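Local coordinates for protein rhodopsin (Todarodes pacificus, PDB 2Z73) that binds retinal and serves as the squid visual pigment, turning light-driven isomerisation of its chromophore into G-protein signalling, at residues 123-137 with 256-270. Numbering follows the deposited sequence.
Sequences IMTMAMISIDRYNVI and EMRLAKISIVIVSQF. With BOG (octyl beta-D-glucopyranoside), chain C.
R133 reaches from helix 104-138 to E256 on the antiparallel helix 246-286, near the cytoplasmic ends of transmembrane helices 3 and 6. Its CB starts toward the partner helix. CG of R133 comes near S263 OG, and its CD packs 3.7 Å from A260 CB. Bends at chi2 (-58°) and chi3 (75°) then turn the chain toward E256. NE makes a weak bond to D132 OD1. R133 NH1 lies 2.8 Å from E256 OE2, and NH2 bonds the same oxygen, an end-on grip on one atom. R133 NH2 also donates to D132 OD1, at 2.7 Å. V136 CG1 lies over one guanidinium face, toward its rim. C4' of the octyl glucoside chain sits over the centre of the opposite face of the R133 guanidinium, 3.8 Å above its plane. E256 OE1 makes a salt bridge with K146.

Toward the retinal the contact is apolar. M126 SD meets V267 CG2 at 3.5 Å, and I123 CG2 lies over the F270 ring. A leucine in place of R133 would probably leave D132 and E256 without their shared cation and set E256 freer to turn. The R133-E256 salt bridge is the ionic lock of rhodopsin-like receptors, made by the arginine of the D(E)RY motif (D132, R133 and Y134 here). Its charge pairing is consistent with holding the two helices together in the inactive state.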
ATOM      1  N   ILE A 123      -3.568   1.284   2.522  1.00 51.64           N
ATOM      2  CA  ILE A 123      -3.847   0.489   3.722  1.00 53.82           C
ATOM      3  C   ILE A 123      -5.326   0.156   3.839  1.00 52.80           C
ATOM      4  O   ILE A 123      -5.686  -0.960   4.214  1.00 52.74           O
ATOM      5  CB  ILE A 123      -3.454   1.203   5.025  1.00 56.37           C
ATOM      6  CG1 ILE A 123      -3.099   2.660   4.735  1.00 58.22           C
ATOM      7  CG2 ILE A 123      -2.338   0.437   5.716  1.00 55.13           C
ATOM      8  CD1 ILE A 123      -2.943   3.506   5.971  1.00 60.13           C
ATOM      9  N   MET A 124      -6.190   1.115   3.528  1.00 53.55           N
ATOM     10  CA  MET A 124      -7.622   0.852   3.626  1.00 54.40           C
ATOM     11  C   MET A 124      -8.030  -0.200   2.591  1.00 54.77           C
ATOM     12  O   MET A 124      -8.939  -1.006   2.830  1.00 54.74           O
ATOM     13  CB  MET A 124      -8.430   2.132   3.427  1.00 52.57           C
ATOM     14  CG  MET A 124      -9.883   1.978   3.812  1.00 53.91           C
ATOM     15  SD  MET A 124     -10.092   1.175   5.426  1.00 54.29           S
ATOM     16  CE  MET A 124      -9.945   2.545   6.536  1.00 52.31           C
ATOM     17  N   THR A 125      -7.357  -0.195   1.441  1.00 52.42           N
ATOM     18  CA  THR A 125      -7.664  -1.180   0.420  1.00 50.91           C
ATOM     19  C   THR A 125      -7.227  -2.506   1.009  1.00 49.72           C
ATOM     20  O   THR A 125      -7.941  -3.498   0.911  1.00 46.60           O
ATOM     21  CB  THR A 125      -6.890  -0.941  -0.897  1.00 50.86           C
ATOM     22  OG1 THR A 125      -7.277   0.310  -1.462  1.00 50.78           O
ATOM     23  CG2 THR A 125      -7.196  -2.043  -1.899  1.00 47.59           C
ATOM     24  N   MET A 126      -6.047  -2.517   1.624  1.00 50.05           N
ATOM     25  CA  MET A 126      -5.551  -3.739   2.242  1.00 52.27           C
ATOM     26  C   MET A 126      -6.565  -4.185   3.295  1.00 53.64           C
ATOM     27  O   MET A 126      -6.823  -5.378   3.453  1.00 52.59           O
ATOM     28  CB  MET A 126      -4.167  -3.517   2.865  1.00 51.31           C
ATOM     29  CG  MET A 126      -3.036  -3.503   1.842  1.00 52.04           C
ATOM     30  SD  MET A 126      -1.380  -3.271   2.551  1.00 56.93           S
ATOM     31  CE  MET A 126      -0.659  -2.068   1.423  1.00 54.16           C
ATOM     32  N   ALA A 127      -7.164  -3.222   3.992  1.00 54.04           N
ATOM     33  CA  ALA A 127      -8.165  -3.547   5.000  1.00 53.60           C
ATOM     34  C   ALA A 127      -9.301  -4.335   4.331  1.00 55.66           C
ATOM     35  O   ALA A 127      -9.704  -5.391   4.825  1.00 57.40           O
ATOM     36  CB  ALA A 127      -8.707  -2.271   5.633  1.00 55.96           C
ATOM     37  N   MET A 128      -9.810  -3.824   3.208  1.00 55.64           N
ATOM     38  CA  MET A 128     -10.882  -4.497   2.483  1.00 55.03           C
ATOM     39  C   MET A 128     -10.425  -5.887   2.057  1.00 55.92           C
ATOM     40  O   MET A 128     -11.228  -6.825   1.965  1.00 54.67           O
ATOM     41  CB  MET A 128     -11.277  -3.714   1.231  1.00 56.16           C
ATOM     42  CG  MET A 128     -11.768  -2.316   1.495  1.00 58.22           C
ATOM     43  SD  MET A 128     -13.048  -2.303   2.755  1.00 63.61           S
ATOM     44  CE  MET A 128     -12.457  -0.967   3.774  1.00 61.34           C
ATOM     45  N   ILE A 129      -9.132  -6.020   1.778  1.00 56.68           N
ATOM     46  CA  ILE A 129      -8.603  -7.301   1.363  1.00 58.09           C
ATOM     47  C   ILE A 129      -8.541  -8.233   2.560  1.00 59.58           C
ATOM     48  O   ILE A 129      -8.778  -9.435   2.433  1.00 60.85           O
ATOM     49  CB  ILE A 129      -7.194  -7.175   0.770  1.00 57.54           C
ATOM     50  CG1 ILE A 129      -7.235  -6.316  -0.494  1.00 58.96           C
ATOM     51  CG2 ILE A 129      -6.646  -8.567   0.444  1.00 57.74           C
ATOM     52  CD1 ILE A 129      -5.864  -6.046  -1.110  1.00 56.78           C
ATOM     53  N   SER A 130      -8.229  -7.674   3.724  1.00 59.39           N
ATOM     54  CA  SER A 130      -8.137  -8.463   4.945  1.00 59.21           C
ATOM     55  C   SER A 130      -9.522  -8.960   5.342  1.00 58.89           C
ATOM     56  O   SER A 130      -9.658  -9.991   6.007  1.00 61.70           O
ATOM     57  CB  SER A 130      -7.554  -7.624   6.083  1.00 59.60           C
ATOM     58  OG  SER A 130      -8.473  -6.629   6.495  1.00 61.77           O
ATOM     59  N   ILE A 131     -10.548  -8.223   4.928  1.00 54.87           N
ATOM     60  CA  ILE A 131     -11.921  -8.589   5.235  1.00 51.75           C
ATOM     61  C   ILE A 131     -12.341  -9.766   4.370  1.00 54.24           C
ATOM     62  O   ILE A 131     -12.974 -10.716   4.843  1.00 54.61           O
ATOM     63  CB  ILE A 131     -12.862  -7.415   4.986  1.00 49.74           C
ATOM     64  CG1 ILE A 131     -12.511  -6.273   5.941  1.00 48.66           C
ATOM     65  CG2 ILE A 131     -14.289  -7.845   5.169  1.00 49.85           C
ATOM     66  CD1 ILE A 131     -13.378  -5.052   5.778  1.00 51.33           C
ATOM     67  N   ASP A 132     -11.991  -9.695   3.090  1.00 54.49           N
ATOM     68  CA  ASP A 132     -12.315 -10.769   2.161  1.00 51.14           C
ATOM     69  C   ASP A 132     -11.650 -12.037   2.669  1.00 49.78           C
ATOM     70  O   ASP A 132     -12.258 -13.101   2.675  1.00 50.72           O
ATOM     71  CB  ASP A 132     -11.810 -10.434   0.761  1.00 47.79           C
ATOM     72  CG  ASP A 132     -11.854 -11.617  -0.167  1.00 45.99           C
ATOM     73  OD1 ASP A 132     -10.785 -12.168  -0.478  1.00 43.34           O
ATOM     74  OD2 ASP A 132     -12.961 -11.997  -0.579  1.00 47.96           O
ATOM     75  N   ARG A 133     -10.397 -11.907   3.096  1.00 50.45           N
ATOM     76  CA  ARG A 133      -9.652 -13.044   3.615  1.00 54.03           C
ATOM     77  C   ARG A 133     -10.389 -13.672   4.800  1.00 56.61           C
ATOM     78  O   ARG A 133     -10.479 -14.894   4.911  1.00 54.15           O
ATOM     79  CB  ARG A 133      -8.249 -12.613   4.033  1.00 52.55           C
ATOM     80  CG  ARG A 133      -7.321 -12.256   2.876  1.00 52.06           C
ATOM     81  CD  ARG A 133      -7.151 -13.404   1.887  1.00 51.29           C
ATOM     82  NE  ARG A 133      -8.333 -13.558   1.036  1.00 53.67           N
ATOM     83  CZ  ARG A 133      -8.565 -14.592   0.230  1.00 53.11           C
ATOM     84  NH1 ARG A 133      -7.700 -15.598   0.141  1.00 52.05           N
ATOM     85  NH2 ARG A 133      -9.674 -14.624  -0.485  1.00 50.46           N
ATOM     86  N   TYR A 134     -10.923 -12.830   5.679  1.00 58.76           N
ATOM     87  CA  TYR A 134     -11.662 -13.310   6.836  1.00 60.07           C
ATOM     88  C   TYR A 134     -12.940 -14.045   6.445  1.00 61.55           C
ATOM     89  O   TYR A 134     -13.341 -14.985   7.124  1.00 63.79           O
ATOM     90  CB  TYR A 134     -12.020 -12.148   7.764  1.00 60.61           C
ATOM     91  CG  TYR A 134     -13.114 -12.482   8.757  1.00 60.13           C
ATOM     92  CD1 TYR A 134     -14.390 -11.931   8.637  1.00 59.29           C
ATOM     93  CD2 TYR A 134     -12.872 -13.357   9.813  1.00 59.82           C
ATOM     94  CE1 TYR A 134     -15.395 -12.244   9.547  1.00 59.25           C
ATOM     95  CE2 TYR A 134     -13.865 -13.676  10.723  1.00 59.10           C
ATOM     96  CZ  TYR A 134     -15.124 -13.117  10.586  1.00 60.37           C
ATOM     97  OH  TYR A 134     -16.109 -13.444  11.492  1.00 64.66           O
ATOM     98  N   ASN A 135     -13.588 -13.612   5.365  1.00 62.32           N
ATOM     99  CA  ASN A 135     -14.823 -14.258   4.925  1.00 64.17           C
ATOM    100  C   ASN A 135     -14.583 -15.610   4.253  1.00 64.55           C
ATOM    101  O   ASN A 135     -15.430 -16.500   4.305  1.00 63.23           O
ATOM    102  CB  ASN A 135     -15.597 -13.361   3.960  1.00 66.54           C
ATOM    103  CG  ASN A 135     -16.420 -12.311   4.671  1.00 69.26           C
ATOM    104  OD1 ASN A 135     -17.182 -12.623   5.586  1.00 71.23           O
ATOM    105  ND2 ASN A 135     -16.281 -11.057   4.247  1.00 71.89           N
ATOM    106  N   VAL A 136     -13.431 -15.758   3.613  1.00 64.85           N
ATOM    107  CA  VAL A 136     -13.127 -17.005   2.938  1.00 66.52           C
ATOM    108  C   VAL A 136     -12.307 -17.957   3.806  1.00 66.06           C
ATOM    109  O   VAL A 136     -12.471 -19.171   3.713  1.00 66.84           O
ATOM    110  CB  VAL A 136     -12.374 -16.751   1.593  1.00 67.55           C
ATOM    111  CG1 VAL A 136     -11.112 -15.948   1.835  1.00 69.38           C
ATOM    112  CG2 VAL A 136     -12.027 -18.075   0.928  1.00 65.37           C
ATOM    113  N   ILE A 137     -11.440 -17.408   4.655  1.00 65.22           N
ATOM    114  CA  ILE A 137     -10.596 -18.222   5.525  1.00 63.77           C
ATOM    115  C   ILE A 137     -10.857 -18.024   7.012  1.00 61.99           C
ATOM    116  O   ILE A 137     -10.727 -18.957   7.787  1.00 62.31           O
ATOM    117  CB  ILE A 137      -9.096 -17.942   5.287  1.00 64.26           C
ATOM    118  CG1 ILE A 137      -8.699 -18.350   3.869  1.00 65.35           C
ATOM    119  CG2 ILE A 137      -8.258 -18.712   6.295  1.00 65.82           C
ATOM    120  CD1 ILE A 137      -8.822 -19.842   3.610  1.00 66.09           C
ATOM    121  N   GLU A 256      -6.243 -20.313  -0.896  1.00 70.08           N
ATOM    122  CA  GLU A 256      -6.717 -19.113  -0.223  1.00 71.32           C
ATOM    123  C   GLU A 256      -5.733 -18.681   0.863  1.00 70.62           C
ATOM    124  O   GLU A 256      -5.409 -17.496   0.995  1.00 67.77           O
ATOM    125  CB  GLU A 256      -8.090 -19.371   0.401  1.00 72.64           C
ATOM    126  CG  GLU A 256      -9.154 -19.778  -0.605  1.00 77.05           C
ATOM    127  CD  GLU A 256      -9.478 -18.676  -1.598  1.00 79.23           C
ATOM    128  OE1 GLU A 256     -10.170 -18.968  -2.594  1.00 80.03           O
ATOM    129  OE2 GLU A 256      -9.051 -17.522  -1.381  1.00 80.11           O
ATOM    130  N   MET A 257      -5.260 -19.654   1.637  1.00 70.45           N
ATOM    131  CA  MET A 257      -4.321 -19.390   2.714  1.00 69.96           C
ATOM    132  C   MET A 257      -3.101 -18.668   2.173  1.00 70.19           C
ATOM    133  O   MET A 257      -2.630 -17.697   2.763  1.00 70.85           O
ATOM    134  CB  MET A 257      -3.891 -20.699   3.379  1.00 69.59           C
ATOM    135  CG  MET A 257      -2.982 -20.529   4.600  1.00 69.50           C
ATOM    136  SD  MET A 257      -3.750 -19.619   5.971  1.00 70.56           S
ATOM    137  CE  MET A 257      -2.581 -18.315   6.214  1.00 66.57           C
ATOM    138  N   ARG A 258      -2.591 -19.141   1.041  1.00 69.47           N
ATOM    139  CA  ARG A 258      -1.414 -18.521   0.440  1.00 68.42           C
ATOM    140  C   ARG A 258      -1.649 -17.040   0.145  1.00 66.09           C
ATOM    141  O   ARG A 258      -0.779 -16.206   0.407  1.00 64.68           O
ATOM    142  CB  ARG A 258      -1.015 -19.235  -0.852  1.00 68.56           C
ATOM    143  CG  ARG A 258       0.350 -18.787  -1.341  1.00 71.28           C
ATOM    144  CD  ARG A 258       0.756 -19.444  -2.643  1.00 76.47           C
ATOM    145  NE  ARG A 258       2.116 -19.070  -3.019  1.00 77.64           N
ATOM    146  CZ  ARG A 258       3.206 -19.744  -2.667  1.00 77.43           C
ATOM    147  NH1 ARG A 258       4.402 -19.316  -3.052  1.00 76.69           N
ATOM    148  NH2 ARG A 258       3.103 -20.856  -1.953  1.00 75.76           N
ATOM    149  N   LEU A 259      -2.819 -16.724  -0.405  1.00 63.17           N
ATOM    150  CA  LEU A 259      -3.156 -15.350  -0.728  1.00 62.87           C
ATOM    151  C   LEU A 259      -3.269 -14.525   0.553  1.00 62.42           C
ATOM    152  O   LEU A 259      -2.848 -13.362   0.595  1.00 61.69           O
ATOM    153  CB  LEU A 259      -4.481 -15.281  -1.504  1.00 66.39           C
ATOM    154  CG  LEU A 259      -4.532 -15.450  -3.034  1.00 65.03           C
ATOM    155  CD1 LEU A 259      -3.584 -14.454  -3.681  1.00 65.95           C
ATOM    156  CD2 LEU A 259      -4.163 -16.864  -3.438  1.00 67.41           C
ATOM    157  N   ALA A 260      -3.836 -15.125   1.596  1.00 60.22           N
ATOM    158  CA  ALA A 260      -3.986 -14.445   2.872  1.00 57.09           C
ATOM    159  C   ALA A 260      -2.598 -14.106   3.372  1.00 55.44           C
ATOM    160  O   ALA A 260      -2.346 -13.000   3.864  1.00 56.61           O
ATOM    161  CB  ALA A 260      -4.695 -15.340   3.861  1.00 57.81           C
ATOM    162  N   LYS A 261      -1.693 -15.069   3.250  1.00 53.93           N
ATOM    163  CA  LYS A 261      -0.316 -14.860   3.660  1.00 53.54           C
ATOM    164  C   LYS A 261       0.218 -13.647   2.899  1.00 53.36           C
ATOM    165  O   LYS A 261       0.688 -12.688   3.504  1.00 54.99           O
ATOM    166  CB  LYS A 261       0.520 -16.097   3.345  1.00 54.31           C
ATOM    167  CG  LYS A 261       0.413 -17.200   4.380  1.00 55.00           C
ATOM    168  CD  LYS A 261       1.114 -18.464   3.895  1.00 58.16           C
ATOM    169  CE  LYS A 261       1.305 -19.475   5.017  1.00 59.01           C
ATOM    170  NZ  LYS A 261       0.022 -19.818   5.690  1.00 58.78           N
ATOM    171  N   ILE A 262       0.123 -13.685   1.573  1.00 53.15           N
ATOM    172  CA  ILE A 262       0.579 -12.570   0.744  1.00 51.58           C
ATOM    173  C   ILE A 262       0.087 -11.239   1.307  1.00 51.32           C
ATOM    174  O   ILE A 262       0.881 -10.315   1.528  1.00 51.40           O
ATOM    175  CB  ILE A 262       0.056 -12.689  -0.705  1.00 52.69           C
ATOM    176  CG1 ILE A 262       0.523 -14.005  -1.323  1.00 53.89           C
ATOM    177  CG2 ILE A 262       0.569 -11.527  -1.543  1.00 49.55           C
ATOM    178  CD1 ILE A 262      -0.050 -14.266  -2.693  1.00 54.23           C
ATOM    179  N   SER A 263      -1.224 -11.146   1.528  1.00 48.95           N
ATOM    180  CA  SER A 263      -1.850  -9.939   2.057  1.00 49.24           C
ATOM    181  C   SER A 263      -1.104  -9.391   3.255  1.00 52.27           C
ATOM    182  O   SER A 263      -0.906  -8.179   3.378  1.00 54.04           O
ATOM    183  CB  SER A 263      -3.278 -10.235   2.494  1.00 51.25           C
ATOM    184  OG  SER A 263      -4.033 -10.772   1.433  1.00 57.13           O
ATOM    185  N   ILE A 264      -0.711 -10.294   4.150  1.00 53.47           N
ATOM    186  CA  ILE A 264       0.004  -9.921   5.354  1.00 51.29           C
ATOM    187  C   ILE A 264       1.378  -9.375   5.041  1.00 49.42           C
ATOM    188  O   ILE A 264       1.818  -8.405   5.664  1.00 49.66           O
ATOM    189  CB  ILE A 264       0.109 -11.128   6.323  1.00 56.95           C
ATOM    190  CG1 ILE A 264      -1.106 -11.131   7.251  1.00 57.11           C
ATOM    191  CG2 ILE A 264       1.414 -11.074   7.126  1.00 56.32           C
ATOM    192  CD1 ILE A 264      -1.173 -12.336   8.180  1.00 62.64           C
ATOM    193  N   VAL A 265       2.069  -9.970   4.078  1.00 47.07           N
ATOM    194  CA  VAL A 265       3.399  -9.460   3.759  1.00 47.26           C
ATOM    195  C   VAL A 265       3.346  -8.033   3.206  1.00 48.74           C
ATOM    196  O   VAL A 265       4.178  -7.202   3.559  1.00 46.52           O
ATOM    197  CB  VAL A 265       4.134 -10.357   2.737  1.00 45.56           C
ATOM    198  CG1 VAL A 265       5.520  -9.792   2.453  1.00 39.83           C
ATOM    199  CG2 VAL A 265       4.248 -11.760   3.275  1.00 41.42           C
ATOM    200  N   ILE A 266       2.370  -7.746   2.345  1.00 51.79           N
ATOM    201  CA  ILE A 266       2.268  -6.415   1.772  1.00 51.74           C
ATOM    202  C   ILE A 266       1.843  -5.415   2.838  1.00 52.91           C
ATOM    203  O   ILE A 266       2.216  -4.234   2.783  1.00 52.74           O
ATOM    204  CB  ILE A 266       1.291  -6.381   0.563  1.00 54.18           C
ATOM    205  CG1 ILE A 266      -0.126  -6.742   0.998  1.00 57.95           C
ATOM    206  CG2 ILE A 266       1.774  -7.359  -0.518  1.00 50.14           C
ATOM    207  CD1 ILE A 266      -1.138  -6.726  -0.156  1.00 60.02           C
ATOM    208  N   VAL A 267       1.074  -5.891   3.819  1.00 52.56           N
ATOM    209  CA  VAL A 267       0.655  -5.035   4.926  1.00 50.63           C
ATOM    210  C   VAL A 267       1.903  -4.753   5.772  1.00 50.28           C
ATOM    211  O   VAL A 267       2.166  -3.616   6.160  1.00 51.66           O
ATOM    212  CB  VAL A 267      -0.423  -5.714   5.793  1.00 50.16           C
ATOM    213  CG1 VAL A 267      -0.547  -5.016   7.138  1.00 52.67           C
ATOM    214  CG2 VAL A 267      -1.753  -5.648   5.094  1.00 50.35           C
ATOM    215  N   SER A 268       2.674  -5.796   6.042  1.00 48.56           N
ATOM    216  CA  SER A 268       3.885  -5.648   6.841  1.00 48.30           C
ATOM    217  C   SER A 268       4.812  -4.679   6.150  1.00 47.91           C
ATOM    218  O   SER A 268       5.492  -3.884   6.794  1.00 49.74           O
ATOM    219  CB  SER A 268       4.594  -6.992   6.989  1.00 48.41           C
ATOM    220  OG  SER A 268       3.654  -8.032   7.222  1.00 49.03           O
ATOM    221  N   GLN A 269       4.837  -4.760   4.826  1.00 49.88           N
ATOM    222  CA  GLN A 269       5.685  -3.898   4.015  1.00 50.91           C
ATOM    223  C   GLN A 269       5.283  -2.437   4.227  1.00 51.36           C
ATOM    224  O   GLN A 269       6.125  -1.566   4.491  1.00 49.33           O
ATOM    225  CB  GLN A 269       5.552  -4.300   2.541  1.00 49.23           C
ATOM    226  CG  GLN A 269       6.236  -3.372   1.571  1.00 51.36           C
ATOM    227  CD  GLN A 269       5.343  -2.232   1.138  1.00 51.39           C
ATOM    228  OE1 GLN A 269       4.402  -2.420   0.372  1.00 49.79           O
ATOM    229  NE2 GLN A 269       5.632  -1.042   1.631  1.00 55.34           N
ATOM    230  N   PHE A 270       3.981  -2.185   4.140  1.00 50.67           N
ATOM    231  CA  PHE A 270       3.441  -0.848   4.319  1.00 49.16           C
ATOM    232  C   PHE A 270       3.831  -0.280   5.673  1.00 48.39           C
ATOM    233  O   PHE A 270       4.406   0.807   5.758  1.00 47.17           O
ATOM    234  CB  PHE A 270       1.918  -0.889   4.181  1.00 51.91           C
ATOM    235  CG  PHE A 270       1.275   0.459   4.227  1.00 52.80           C
ATOM    236  CD1 PHE A 270       1.027   1.092   5.446  1.00 56.21           C
ATOM    237  CD2 PHE A 270       0.973   1.134   3.049  1.00 52.98           C
ATOM    238  CE1 PHE A 270       0.491   2.381   5.489  1.00 55.47           C
ATOM    239  CE2 PHE A 270       0.439   2.417   3.081  1.00 55.42           C
ATOM    240  CZ  PHE A 270       0.198   3.044   4.303  1.00 54.83           C
TER
HETATM  241  C1  BOG C1005      -9.568 -16.396  -5.625  1.00100.97           C
HETATM  242  O1  BOG C1005      -9.144 -15.681  -4.544  1.00 93.99           O
HETATM  243  C2  BOG C1005      -8.506 -17.463  -5.687  1.00103.78           C
HETATM  244  O2  BOG C1005      -7.145 -16.922  -5.899  1.00105.33           O
HETATM  245  C3  BOG C1005      -8.966 -18.247  -6.831  1.00105.97           C
HETATM  246  O3  BOG C1005      -8.008 -19.241  -6.889  1.00105.83           O
HETATM  247  C4  BOG C1005     -10.429 -18.790  -6.563  1.00106.64           C
HETATM  248  O4  BOG C1005     -10.875 -19.543  -7.647  1.00107.27           O
HETATM  249  C5  BOG C1005     -11.423 -17.709  -6.495  1.00106.27           C
HETATM  250  O5  BOG C1005     -10.953 -16.953  -5.385  1.00103.92           O
HETATM  251  C6  BOG C1005     -12.889 -18.248  -6.211  1.00107.22           C
HETATM  252  O6  BOG C1005     -13.860 -17.071  -6.169  1.00106.49           O
HETATM  253  C1' BOG C1005      -9.395 -14.381  -4.999  1.00 83.53           C
HETATM  254  C2' BOG C1005      -9.288 -13.635  -3.764  1.00 77.28           C
HETATM  255  C3' BOG C1005      -8.240 -12.631  -4.103  1.00 71.90           C
HETATM  256  C4' BOG C1005      -7.548 -12.548  -2.864  1.00 67.89           C
HETATM  257  C5' BOG C1005      -6.717 -11.327  -3.005  1.00 61.85           C
HETATM  258  C6' BOG C1005      -5.622 -11.639  -2.141  1.00 59.91           C
HETATM  259  C7' BOG C1005      -4.757 -10.461  -2.337  1.00 60.11           C
HETATM  260  C8' BOG C1005      -3.470 -11.009  -2.052  1.00 54.52           C